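Local coordinates for odorant binding protein ASP5 (Apis mellifera, PDB 3R72) that probably carries small hydrophobic odorants in the honeybee antenna, and here holds two molecules of n-butyl-benzenesulfonamide, at residues M67-L72 against E86-C91; C50-L55 against Y105-C110. All coordinates share one frame; numbering follows the deposited sequence. Where two conformers were deposited one is given.

In the fold
Both contacts are buried and wholly apolar, with no hydrogen bond across either, and their centres lie about 12 Å apart. Interaction 2, about 4 Å from the centre of the chain, sits deep in the core and brings helix 42-54 to helix 100-114 with a methionine against an aromatic ring. Interaction 1 lies farther out, about 11 Å from that centre, and joins helices 65-75 and 81-91 through branched aliphatic side chains. Neither shares a helix with the other, yet the disulfide Cys91-Cys110 ties them, and Gln71 NE2 probably donates to Leu55 O. Both reach the same sulfonamide: interaction 1 meets its butyl chain, interaction 2 its sulfonyl oxygens and ring.

Interaction 1: residues M67-L72 against E86-C91. With NBB (N-butyl-benzenesulfonamide), chain B.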
ATOM      1  N   MET A  67       4.051  -6.070 -10.624  0.50  7.05           N
ATOM      2  CA  MET A  67       3.507  -4.719 -10.650  0.50  6.34           C
ATOM      3  C   MET A  67       3.873  -3.918  -9.402  0.50  6.26           C
ATOM      4  O   MET A  67       4.069  -2.716  -9.490  0.50  6.63           O
ATOM      5  CB  MET A  67       1.994  -4.749 -10.844  0.50  6.41           C
ATOM      6  CG  MET A  67       1.414  -3.365 -10.980  0.50  5.67           C
ATOM      7  SD  MET A  67       2.029  -2.455 -12.428  0.50  9.63           S
ATOM      8  CE  MET A  67       0.941  -3.117 -13.690  0.50 12.61           C
ATOM      9  N   ILE A  68       4.001  -4.575  -8.248  1.00  7.06           N
ATOM     10  CA  ILE A  68       4.498  -3.895  -7.052  1.00  6.71           C
ATOM     11  C   ILE A  68       5.894  -3.328  -7.332  1.00  6.93           C
ATOM     12  O   ILE A  68       6.166  -2.163  -7.021  1.00  7.34           O
ATOM     13  CB  ILE A  68       4.477  -4.829  -5.827  1.00  7.04           C
ATOM     14  CG1 ILE A  68       3.023  -5.051  -5.404  1.00  6.78           C
ATOM     15  CG2 ILE A  68       5.285  -4.255  -4.681  1.00  8.35           C
ATOM     16  CD1 ILE A  68       2.788  -6.151  -4.403  1.00  7.99           C
ATOM     17  N   VAL A  69       6.768  -4.131  -7.935  1.00  7.45           N
ATOM     18  CA  VAL A  69       8.113  -3.648  -8.251  1.00  8.72           C
ATOM     19  C   VAL A  69       8.077  -2.526  -9.300  1.00  8.46           C
ATOM     20  O   VAL A  69       8.756  -1.516  -9.149  1.00  9.25           O
ATOM     21  CB  VAL A  69       9.051  -4.816  -8.652  1.00  9.29           C
ATOM     22  CG1 VAL A  69      10.381  -4.298  -9.173  1.00 11.68           C
ATOM     23  CG2 VAL A  69       9.252  -5.750  -7.449  1.00  9.76           C
ATOM     24  N   LYS A  70       7.265  -2.672 -10.337  1.00  8.59           N
ATOM     25  CA  LYS A  70       7.127  -1.608 -11.323  1.00  9.44           C
ATOM     26  C   LYS A  70       6.620  -0.320 -10.699  1.00  8.79           C
ATOM     27  O   LYS A  70       7.123   0.759 -11.023  1.00  9.68           O
ATOM     28  CB  LYS A  70       6.204  -2.037 -12.461  1.00 10.28           C
ATOM     29  CG  LYS A  70       6.880  -2.942 -13.487  1.00 15.39           C
ATOM     30  CD  LYS A  70       6.120  -2.982 -14.822  1.00 21.87           C
ATOM     31  CE  LYS A  70       5.254  -4.221 -15.005  1.00 26.15           C
ATOM     32  NZ  LYS A  70       4.448  -4.617 -13.841  1.00 28.06           N
ATOM     33  N   GLN A  71       5.637  -0.408  -9.806  1.00  8.25           N
ATOM     34  CA  GLN A  71       5.094   0.787  -9.167  1.00  8.45           C
ATOM     35  C   GLN A  71       6.133   1.466  -8.300  1.00  8.87           C
ATOM     36  O   GLN A  71       6.242   2.693  -8.309  1.00  9.26           O
ATOM     37  CB  GLN A  71       3.836   0.471  -8.362  1.00  8.62           C
ATOM     38  CG  GLN A  71       2.626   0.147  -9.227  1.00  9.52           C
ATOM     39  CD  GLN A  71       2.009   1.369  -9.913  1.00  9.46           C
ATOM     40  OE1 GLN A  71       2.500   2.480  -9.810  1.00 11.50           O
ATOM     41  NE2 GLN A  71       0.863   1.166 -10.540  1.00 12.02           N
ATOM     42  N   LEU A  72       6.907   0.701  -7.537  1.00  8.55           N
ATOM     43  CA  LEU A  72       7.916   1.331  -6.703  1.00  9.80           C
ATOM     44  C   LEU A  72       8.997   1.991  -7.584  1.00 10.23           C
ATOM     45  O   LEU A  72       9.474   3.074  -7.255  1.00 11.02           O
ATOM     46  CB  LEU A  72       8.438   0.390  -5.630  1.00 11.45           C
ATOM     47  CG  LEU A  72       9.462  -0.678  -5.961  1.00 13.01           C
ATOM     48  CD1 LEU A  72      10.873  -0.077  -6.051  1.00 13.69           C
ATOM     49  CD2 LEU A  72       9.404  -1.812  -4.949  1.00 14.56           C
ATOM     50  N   GLU A  86      14.177  -4.336  -1.616  1.00  8.38           N
ATOM     51  CA  GLU A  86      14.518  -5.229  -0.518  1.00  8.22           C
ATOM     52  C   GLU A  86      13.343  -5.437   0.423  1.00  7.89           C
ATOM     53  O   GLU A  86      13.174  -6.537   0.950  1.00  9.04           O
ATOM     54  CB  GLU A  86      15.754  -4.721   0.217  1.00  8.17           C
ATOM     55  CG  GLU A  86      16.996  -4.815  -0.632  1.00  9.23           C
ATOM     56  CD  GLU A  86      18.227  -4.337   0.081  1.00 10.33           C
ATOM     57  OE1 GLU A  86      19.090  -5.168   0.322  1.00 11.90           O
ATOM     58  OE2 GLU A  86      18.363  -3.136   0.367  1.00 16.73           O
ATOM     59  N   ILE A  87      12.515  -4.418   0.611  1.00  8.18           N
ATOM     60  CA  ILE A  87      11.303  -4.587   1.414  1.00  8.39           C
ATOM     61  C   ILE A  87      10.326  -5.536   0.726  1.00  8.06           C
ATOM     62  O   ILE A  87       9.795  -6.453   1.355  1.00  7.92           O
ATOM     63  CB  ILE A  87      10.634  -3.237   1.725  1.00  8.79           C
ATOM     64  CG1 ILE A  87      11.525  -2.389   2.638  1.00 10.59           C
ATOM     65  CG2 ILE A  87       9.256  -3.459   2.369  1.00 10.42           C
ATOM     66  CD1 ILE A  87      11.015  -0.967   2.865  1.00 12.52           C
ATOM     67  N   VAL A  88      10.107  -5.350  -0.569  1.00  7.58           N
ATOM     68  CA  VAL A  88       9.245  -6.266  -1.323  1.00  7.52           C
ATOM     69  C   VAL A  88       9.804  -7.686  -1.283  1.00  7.57           C
ATOM     70  O   VAL A  88       9.064  -8.664  -1.110  1.00  8.20           O
ATOM     71  CB  VAL A  88       9.066  -5.800  -2.779  1.00  8.04           C
ATOM     72  CG1 VAL A  88       8.235  -6.815  -3.562  1.00  8.62           C
ATOM     73  CG2 VAL A  88       8.391  -4.412  -2.796  1.00  8.75           C
ATOM     74  N   ALA A  89      11.124  -7.802  -1.407  1.00  7.88           N
ATOM     75  CA  ALA A  89      11.747  -9.120  -1.392  1.00  8.49           C
ATOM     76  C   ALA A  89      11.467  -9.878  -0.092  1.00  7.58           C
ATOM     77  O   ALA A  89      11.271 -11.093  -0.111  1.00  8.93           O
ATOM     78  CB  ALA A  89      13.238  -8.996  -1.593  1.00  9.02           C
ATOM     79  N   VAL A  90      11.441  -9.166   1.028  1.00  7.79           N
ATOM     80  CA  VAL A  90      11.055  -9.780   2.299  1.00  8.22           C
ATOM     81  C   VAL A  90       9.553 -10.068   2.339  1.00  8.16           C
ATOM     82  O   VAL A  90       9.117 -11.190   2.600  1.00  9.09           O
ATOM     83  CB  VAL A  90      11.460  -8.873   3.488  1.00  8.74           C
ATOM     84  CG1 VAL A  90      10.866  -9.387   4.802  1.00 10.13           C
ATOM     85  CG2 VAL A  90      12.993  -8.800   3.590  1.00  9.64           C
ATOM     86  N   CYS A  91       8.747  -9.049   2.089  1.00  7.94           N
ATOM     87  CA  CYS A  91       7.314  -9.177   2.313  1.00  7.71           C
ATOM     88  C   CYS A  91       6.630 -10.136   1.355  1.00  7.28           C
ATOM     89  O   CYS A  91       5.612 -10.724   1.713  1.00  8.28           O
ATOM     90  CB  CYS A  91       6.650  -7.803   2.313  1.00  7.47           C
ATOM     91  SG  CYS A  91       7.205  -6.820   3.748  1.00  8.74           S
TER
HETATM   92  O1S NBB B   1       0.597  -1.587  -3.484  0.70  9.11           O
HETATM   93  S   NBB B   1       1.075  -0.330  -3.043  0.70  9.23           S
HETATM   94  O2S NBB B   1       0.101   0.726  -2.996  0.70 11.35           O
HETATM   95  N10 NBB B   1       2.246   0.096  -4.047  0.70  9.86           N
HETATM   96  C11 NBB B   1       3.368  -0.788  -4.286  1.00 11.94           C
HETATM   97  C12 NBB B   1       4.662  -0.022  -4.478  1.00 13.40           C
HETATM   98  C13 NBB B   1       5.175   0.656  -3.208  1.00 14.28           C
HETATM   99  C14 NBB B   1       5.699  -0.367  -2.222  1.00 16.31           C
HETATM  100  C4  NBB B   1       1.739  -0.508  -1.554  0.70  8.06           C
HETATM  101  C5  NBB B   1       2.240   0.622  -0.903  0.70  9.06           C
HETATM  102  C6  NBB B   1       2.825   0.521   0.368  0.70  8.97           C
HETATM  103  C1  NBB B   1       2.921  -0.700   1.016  0.70  9.15           C
HETATM  104  C2  NBB B   1       2.415  -1.822   0.401  0.70  8.35           C
HETATM  105  C3  NBB B   1       1.837  -1.736  -0.864  0.70  8.96           C
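Val88 reaches from helix 81-91 toward Ile68, Val69 and Leu72 on helix 65-75, joining two nearly antiparallel helices (162° between their short axes) in the mainly helical insect odorant-binding fold. The axes come no closer than 10.7 Å, so side chains must span the gap. Aliphatic residues suit this buried seam because they bring no polar group to satisfy: beta-branched Val88 presents two methyls, and the longer Leu72 carries its CD2 out to meet them. Earlier on the second segment, Ile87 turns to helix 100-114, touching His111 and Gln114. At Val88, chi1 of 177° sets CG1 anti to the backbone N and CG2 anti to the carbonyl carbon, which spreads the methyls over the facing helix, CG1 to Val69 and CG2 to Leu72. Ile68 CG2 lies against both, at 3.6 Å from Val88 CG2, while Val88 CG1 meets Val69 CG2 at 4.2 Å, the loosest of the three pairings. The valine crosses Ile68 and Val69 at a slant. At the end of the segment, Cys91 forms a disulfide with Cys110 of helix 100-114 and packs on Tyr107. Ile68 and Leu72, one helical turn apart, also line the ligand pocket: the butyl carbon C12 of the sulfonamide in chain B rests 3.6 Å from Ile68 O and 4.0 Å from Leu72 CB. Farther out along the same leucine, CD2 meets Val88 CG2 tip to tip at 3.5 Å.

Interaction 2: residues C50-L55 against Y105-C110; sequences CIMKLL and YQYVQC. With NBB (N-butyl-benzenesulfonamide), chain B; NBB (N-butyl-benzenesulfonamide), chain C.
Met52 extends from helix 42-54 to Tyr107 and Val108 on helix 100-114, bridging backbones whose nearest CA atoms, those of Met52 and Val108, are 9.8 Å apart. The apolar contacts across that gap come from the end of the methionine: CE lies 4.0 Å from Tyr107 CD2, meeting the ring obliquely, while SD is 4.4 Å from Val108 CG2. A long, unbranched thioether suits this span, and its bend at the last torsion (chi3 69°) swings the methyl to the tyrosine. The Met52 and Tyr107 side chains cross at about a right angle.

In the helical odorant-binding fold of the PBP/GOBP family, Met52 and Tyr107 also line the ligand pocket. The sulfonamide of chain B sets its O1S 3.4 Å from Met52 CE, and its phenyl carbon C2 is 3.8 Å from Tyr107 CE2. At the edge of the tyrosine ring, in its plane, lies C3 of the same ligand. Tyrosine suits the place because its ring carbons CD2 and CE2 give that phenyl group an apolar neighbour.

Leu55 contacts both ligands, its forked end allowing one short side chain to serve two molecules. Its CD1 approaches O2S of the chain B molecule at 3.1 Å, and CD2 packs at 3.5 Å against the phenyl carbon C6 of the chain C molecule.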
ATOM      1  N   CYS A  50      -8.824  -1.793  -1.893  1.00  7.59           N
ATOM      2  CA  CYS A  50      -9.318  -0.852  -2.880  1.00  8.27           C
ATOM      3  C   CYS A  50      -8.150  -0.126  -3.555  1.00  7.37           C
ATOM      4  O   CYS A  50      -8.087  -0.039  -4.793  1.00  7.61           O
ATOM      5  CB  CYS A  50     -10.290   0.138  -2.216  1.00  8.81           C
ATOM      6  SG  CYS A  50     -11.024   1.383  -3.308  1.00 11.83           S
ATOM      7  N   ILE A  51      -7.203   0.351  -2.747  1.00  6.59           N
ATOM      8  CA  ILE A  51      -6.058   1.076  -3.268  1.00  6.58           C
ATOM      9  C   ILE A  51      -5.159   0.154  -4.091  1.00  6.09           C
ATOM     10  O   ILE A  51      -4.732   0.503  -5.192  1.00  6.43           O
ATOM     11  CB  ILE A  51      -5.253   1.723  -2.117  1.00  6.77           C
ATOM     12  CG1 ILE A  51      -6.049   2.851  -1.457  1.00  6.77           C
ATOM     13  CG2 ILE A  51      -3.897   2.223  -2.584  1.00  7.71           C
ATOM     14  CD1 ILE A  51      -6.286   4.088  -2.319  1.00  8.22           C
ATOM     15  N   MET A  52      -4.840  -1.031  -3.558  1.00  6.30           N
ATOM     16  CA  MET A  52      -3.954  -1.924  -4.304  1.00  6.32           C
ATOM     17  C   MET A  52      -4.596  -2.371  -5.614  1.00  6.53           C
ATOM     18  O   MET A  52      -3.914  -2.552  -6.627  1.00  7.28           O
ATOM     19  CB  MET A  52      -3.505  -3.115  -3.459  1.00  6.63           C
ATOM     20  CG  MET A  52      -2.602  -2.669  -2.319  1.00  6.24           C
ATOM     21  SD  MET A  52      -1.808  -3.983  -1.377  1.00  7.05           S
ATOM     22  CE  MET A  52      -0.650  -4.630  -2.559  1.00  8.18           C
ATOM     23  N   LYS A  53      -5.914  -2.553  -5.627  1.00  6.68           N
ATOM     24  CA  LYS A  53      -6.565  -2.887  -6.890  1.00  7.69           C
ATOM     25  C   LYS A  53      -6.474  -1.749  -7.913  1.00  7.49           C
ATOM     26  O   LYS A  53      -6.266  -2.009  -9.104  1.00  8.21           O
ATOM     27  CB  LYS A  53      -8.011  -3.341  -6.672  1.00  7.76           C
ATOM     28  CG  LYS A  53      -8.102  -4.743  -6.090  1.00  8.89           C
ATOM     29  CD  LYS A  53      -9.512  -5.279  -6.103  1.00 12.24           C
ATOM     30  CE  LYS A  53      -9.525  -6.760  -5.724  1.00 14.01           C
ATOM     31  NZ  LYS A  53     -10.748  -7.471  -6.189  1.00 17.20           N
ATOM     32  N   LEU A  54      -6.615  -0.509  -7.458  0.50  7.46           N
ATOM     33  CA  LEU A  54      -6.422   0.656  -8.328  0.50  7.94           C
ATOM     34  C   LEU A  54      -5.026   0.699  -8.935  0.50  8.09           C
ATOM     35  O   LEU A  54      -4.867   1.003 -10.113  0.50  7.78           O
ATOM     36  CB  LEU A  54      -6.670   1.950  -7.557  0.50  8.69           C
ATOM     37  CG  LEU A  54      -7.849   2.843  -7.940  0.50 11.45           C
ATOM     38  CD1 LEU A  54      -8.926   2.090  -8.727  0.50 13.41           C
ATOM     39  CD2 LEU A  54      -8.434   3.552  -6.723  0.50 11.43           C
ATOM     40  N   LEU A  55      -4.017   0.386  -8.127  1.00  7.41           N
ATOM     41  CA  LEU A  55      -2.621   0.389  -8.577  1.00  8.15           C
ATOM     42  C   LEU A  55      -2.227  -0.864  -9.344  1.00  8.16           C
ATOM     43  O   LEU A  55      -1.100  -0.974  -9.815  1.00  9.18           O
ATOM     44  CB  LEU A  55      -1.675   0.578  -7.393  1.00  8.87           C
ATOM     45  CG  LEU A  55      -1.680   2.010  -6.877  1.00 10.52           C
ATOM     46  CD1 LEU A  55      -0.923   2.088  -5.560  1.00 12.64           C
ATOM     47  CD2 LEU A  55      -1.106   2.987  -7.928  1.00 12.58           C
ATOM     48  N   TYR A 105      -4.066  -6.043   3.905  1.00  6.11           N
ATOM     49  CA  TYR A 105      -3.733  -5.338   5.131  1.00  5.80           C
ATOM     50  C   TYR A 105      -2.482  -5.919   5.792  1.00  6.13           C
ATOM     51  O   TYR A 105      -1.630  -5.184   6.281  1.00  6.30           O
ATOM     52  CB  TYR A 105      -4.883  -5.413   6.098  1.00  6.55           C
ATOM     53  CG  TYR A 105      -4.876  -4.464   7.278  1.00  6.41           C
ATOM     54  CD1 TYR A 105      -4.873  -3.090   7.111  1.00  6.26           C
ATOM     55  CD2 TYR A 105      -4.980  -4.949   8.573  1.00  7.47           C
ATOM     56  CE1 TYR A 105      -4.993  -2.232   8.180  1.00  6.51           C
ATOM     57  CE2 TYR A 105      -5.098  -4.096   9.650  1.00  7.49           C
ATOM     58  CZ  TYR A 105      -5.095  -2.742   9.441  1.00  6.46           C
ATOM     59  OH  TYR A 105      -5.240  -1.853  10.461  1.00  8.02           O
ATOM     60  N   GLN A 106      -2.368  -7.244   5.798  1.00  5.87           N
ATOM     61  CA  GLN A 106      -1.185  -7.903   6.325  1.00  6.99           C
ATOM     62  C   GLN A 106       0.060  -7.502   5.525  1.00  6.56           C
ATOM     63  O   GLN A 106       1.125  -7.291   6.088  1.00  7.09           O
ATOM     64  CB  GLN A 106      -1.364  -9.422   6.302  1.00  7.43           C
ATOM     65  CG  GLN A 106      -2.392  -9.978   7.302  1.00  9.24           C
ATOM     66  CD  GLN A 106      -2.952 -11.318   6.877  1.00 10.34           C
ATOM     67  OE1 GLN A 106      -2.320 -12.050   6.117  1.00 11.41           O
ATOM     68  NE2 GLN A 106      -4.158 -11.638   7.346  1.00 13.27           N
ATOM     69  N   TYR A 107      -0.061  -7.415   4.205  1.00  6.01           N
ATOM     70  CA  TYR A 107       1.061  -7.036   3.354  1.00  6.20           C
ATOM     71  C   TYR A 107       1.514  -5.604   3.650  1.00  6.10           C
ATOM     72  O   TYR A 107       2.707  -5.318   3.781  1.00  6.34           O
ATOM     73  CB  TYR A 107       0.669  -7.218   1.870  1.00  6.68           C
ATOM     74  CG  TYR A 107       1.819  -6.909   0.955  1.00  6.98           C
ATOM     75  CD1 TYR A 107       2.815  -7.856   0.754  1.00  8.47           C
ATOM     76  CD2 TYR A 107       1.958  -5.687   0.344  1.00  8.58           C
ATOM     77  CE1 TYR A 107       3.923  -7.597  -0.009  1.00  8.71           C
ATOM     78  CE2 TYR A 107       3.065  -5.427  -0.442  1.00  8.45           C
ATOM     79  CZ  TYR A 107       4.048  -6.387  -0.598  1.00  8.50           C
ATOM     80  OH  TYR A 107       5.168  -6.124  -1.332  1.00 11.31           O
ATOM     81  N   VAL A 108       0.550  -4.701   3.782  1.00  5.99           N
ATOM     82  CA  VAL A 108       0.840  -3.318   4.129  1.00  6.58           C
ATOM     83  C   VAL A 108       1.563  -3.241   5.486  1.00  6.26           C
ATOM     84  O   VAL A 108       2.529  -2.507   5.632  1.00  6.72           O
ATOM     85  CB  VAL A 108      -0.466  -2.472   4.105  1.00  6.58           C
ATOM     86  CG1 VAL A 108      -0.217  -1.079   4.669  1.00  7.51           C
ATOM     87  CG2 VAL A 108      -1.003  -2.406   2.681  1.00  7.77           C
ATOM     88  N   GLN A 109       1.103  -4.005   6.467  1.00  6.77           N
ATOM     89  CA  GLN A 109       1.760  -4.063   7.775  1.00  7.33           C
ATOM     90  C   GLN A 109       3.184  -4.606   7.663  1.00  6.98           C
ATOM     91  O   GLN A 109       4.075  -4.134   8.367  1.00  7.73           O
ATOM     92  CB  GLN A 109       0.966  -4.923   8.745  1.00  7.90           C
ATOM     93  CG  GLN A 109      -0.282  -4.254   9.248  1.00  9.51           C
ATOM     94  CD  GLN A 109      -1.169  -5.217   9.986  1.00 11.99           C
ATOM     95  OE1 GLN A 109      -1.973  -5.936   9.377  1.00 15.65           O
ATOM     96  NE2 GLN A 109      -1.024  -5.255  11.292  1.00 12.78           N
ATOM     97  N   CYS A 110       3.420  -5.580   6.793  1.00  6.89           N
ATOM     98  CA  CYS A 110       4.777  -6.081   6.586  1.00  7.35           C
ATOM     99  C   CYS A 110       5.681  -4.972   6.067  1.00  6.85           C
ATOM    100  O   CYS A 110       6.801  -4.798   6.532  1.00  7.61           O
ATOM    101  CB  CYS A 110       4.778  -7.262   5.620  1.00  7.19           C
ATOM    102  SG  CYS A 110       6.437  -7.940   5.318  1.00  9.35           S
TER
HETATM  103  O1S NBB B   1       0.597  -1.587  -3.484  0.70  9.11           O
HETATM  104  S   NBB B   1       1.075  -0.330  -3.043  0.70  9.23           S
HETATM  105  O2S NBB B   1       0.101   0.726  -2.996  0.70 11.35           O
HETATM  106  N10 NBB B   1       2.246   0.096  -4.047  0.70  9.86           N
HETATM  107  C11 NBB B   1       3.368  -0.788  -4.286  1.00 11.94           C
HETATM  108  C12 NBB B   1       4.662  -0.022  -4.478  1.00 13.40           C
HETATM  109  C13 NBB B   1       5.175   0.656  -3.208  1.00 14.28           C
HETATM  110  C14 NBB B   1       5.699  -0.367  -2.222  1.00 16.31           C
HETATM  111  C4  NBB B   1       1.739  -0.508  -1.554  0.70  8.06           C
HETATM  112  C5  NBB B   1       2.240   0.622  -0.903  0.70  9.06           C
HETATM  113  C6  NBB B   1       2.825   0.521   0.368  0.70  8.97           C
HETATM  114  C1  NBB B   1       2.921  -0.700   1.016  0.70  9.15           C
HETATM  115  C2  NBB B   1       2.415  -1.822   0.401  0.70  8.35           C
HETATM  116  C3  NBB B   1       1.837  -1.736  -0.864  0.70  8.96           C
HETATM  117  O1S NBB C 124       2.280   4.185  -2.737  0.70 15.25           O
HETATM  118  S   NBB C 124       2.843   4.087  -4.054  0.70 13.52           S
HETATM  119  O2S NBB C 124       2.825   2.757  -4.594  0.70 14.83           O
HETATM  120  N10 NBB C 124       4.367   4.561  -3.966  0.70 12.58           N
HETATM  121  C11 NBB C 124       4.700   5.873  -3.439  0.70 13.47           C
HETATM  122  C12 NBB C 124       6.124   5.912  -2.901  0.70 14.77           C
HETATM  123  C13 NBB C 124       6.609   7.337  -2.679  0.70 16.42           C
HETATM  124  C14 NBB C 124       5.904   7.994  -1.518  0.70 17.42           C
HETATM  125  C4  NBB C 124       2.068   5.072  -5.088  0.70 11.87           C
HETATM  126  C5  NBB C 124       1.844   4.707  -6.424  0.70 11.53           C
HETATM  127  C6  NBB C 124       1.187   5.555  -7.319  0.70 12.45           C
HETATM  128  C1  NBB C 124       0.765   6.804  -6.887  0.70 12.78           C
HETATM  129  C2  NBB C 124       0.983   7.183  -5.574  0.70 12.71           C
HETATM  130  C3  NBB C 124       1.627   6.327  -4.681  0.70 12.82           C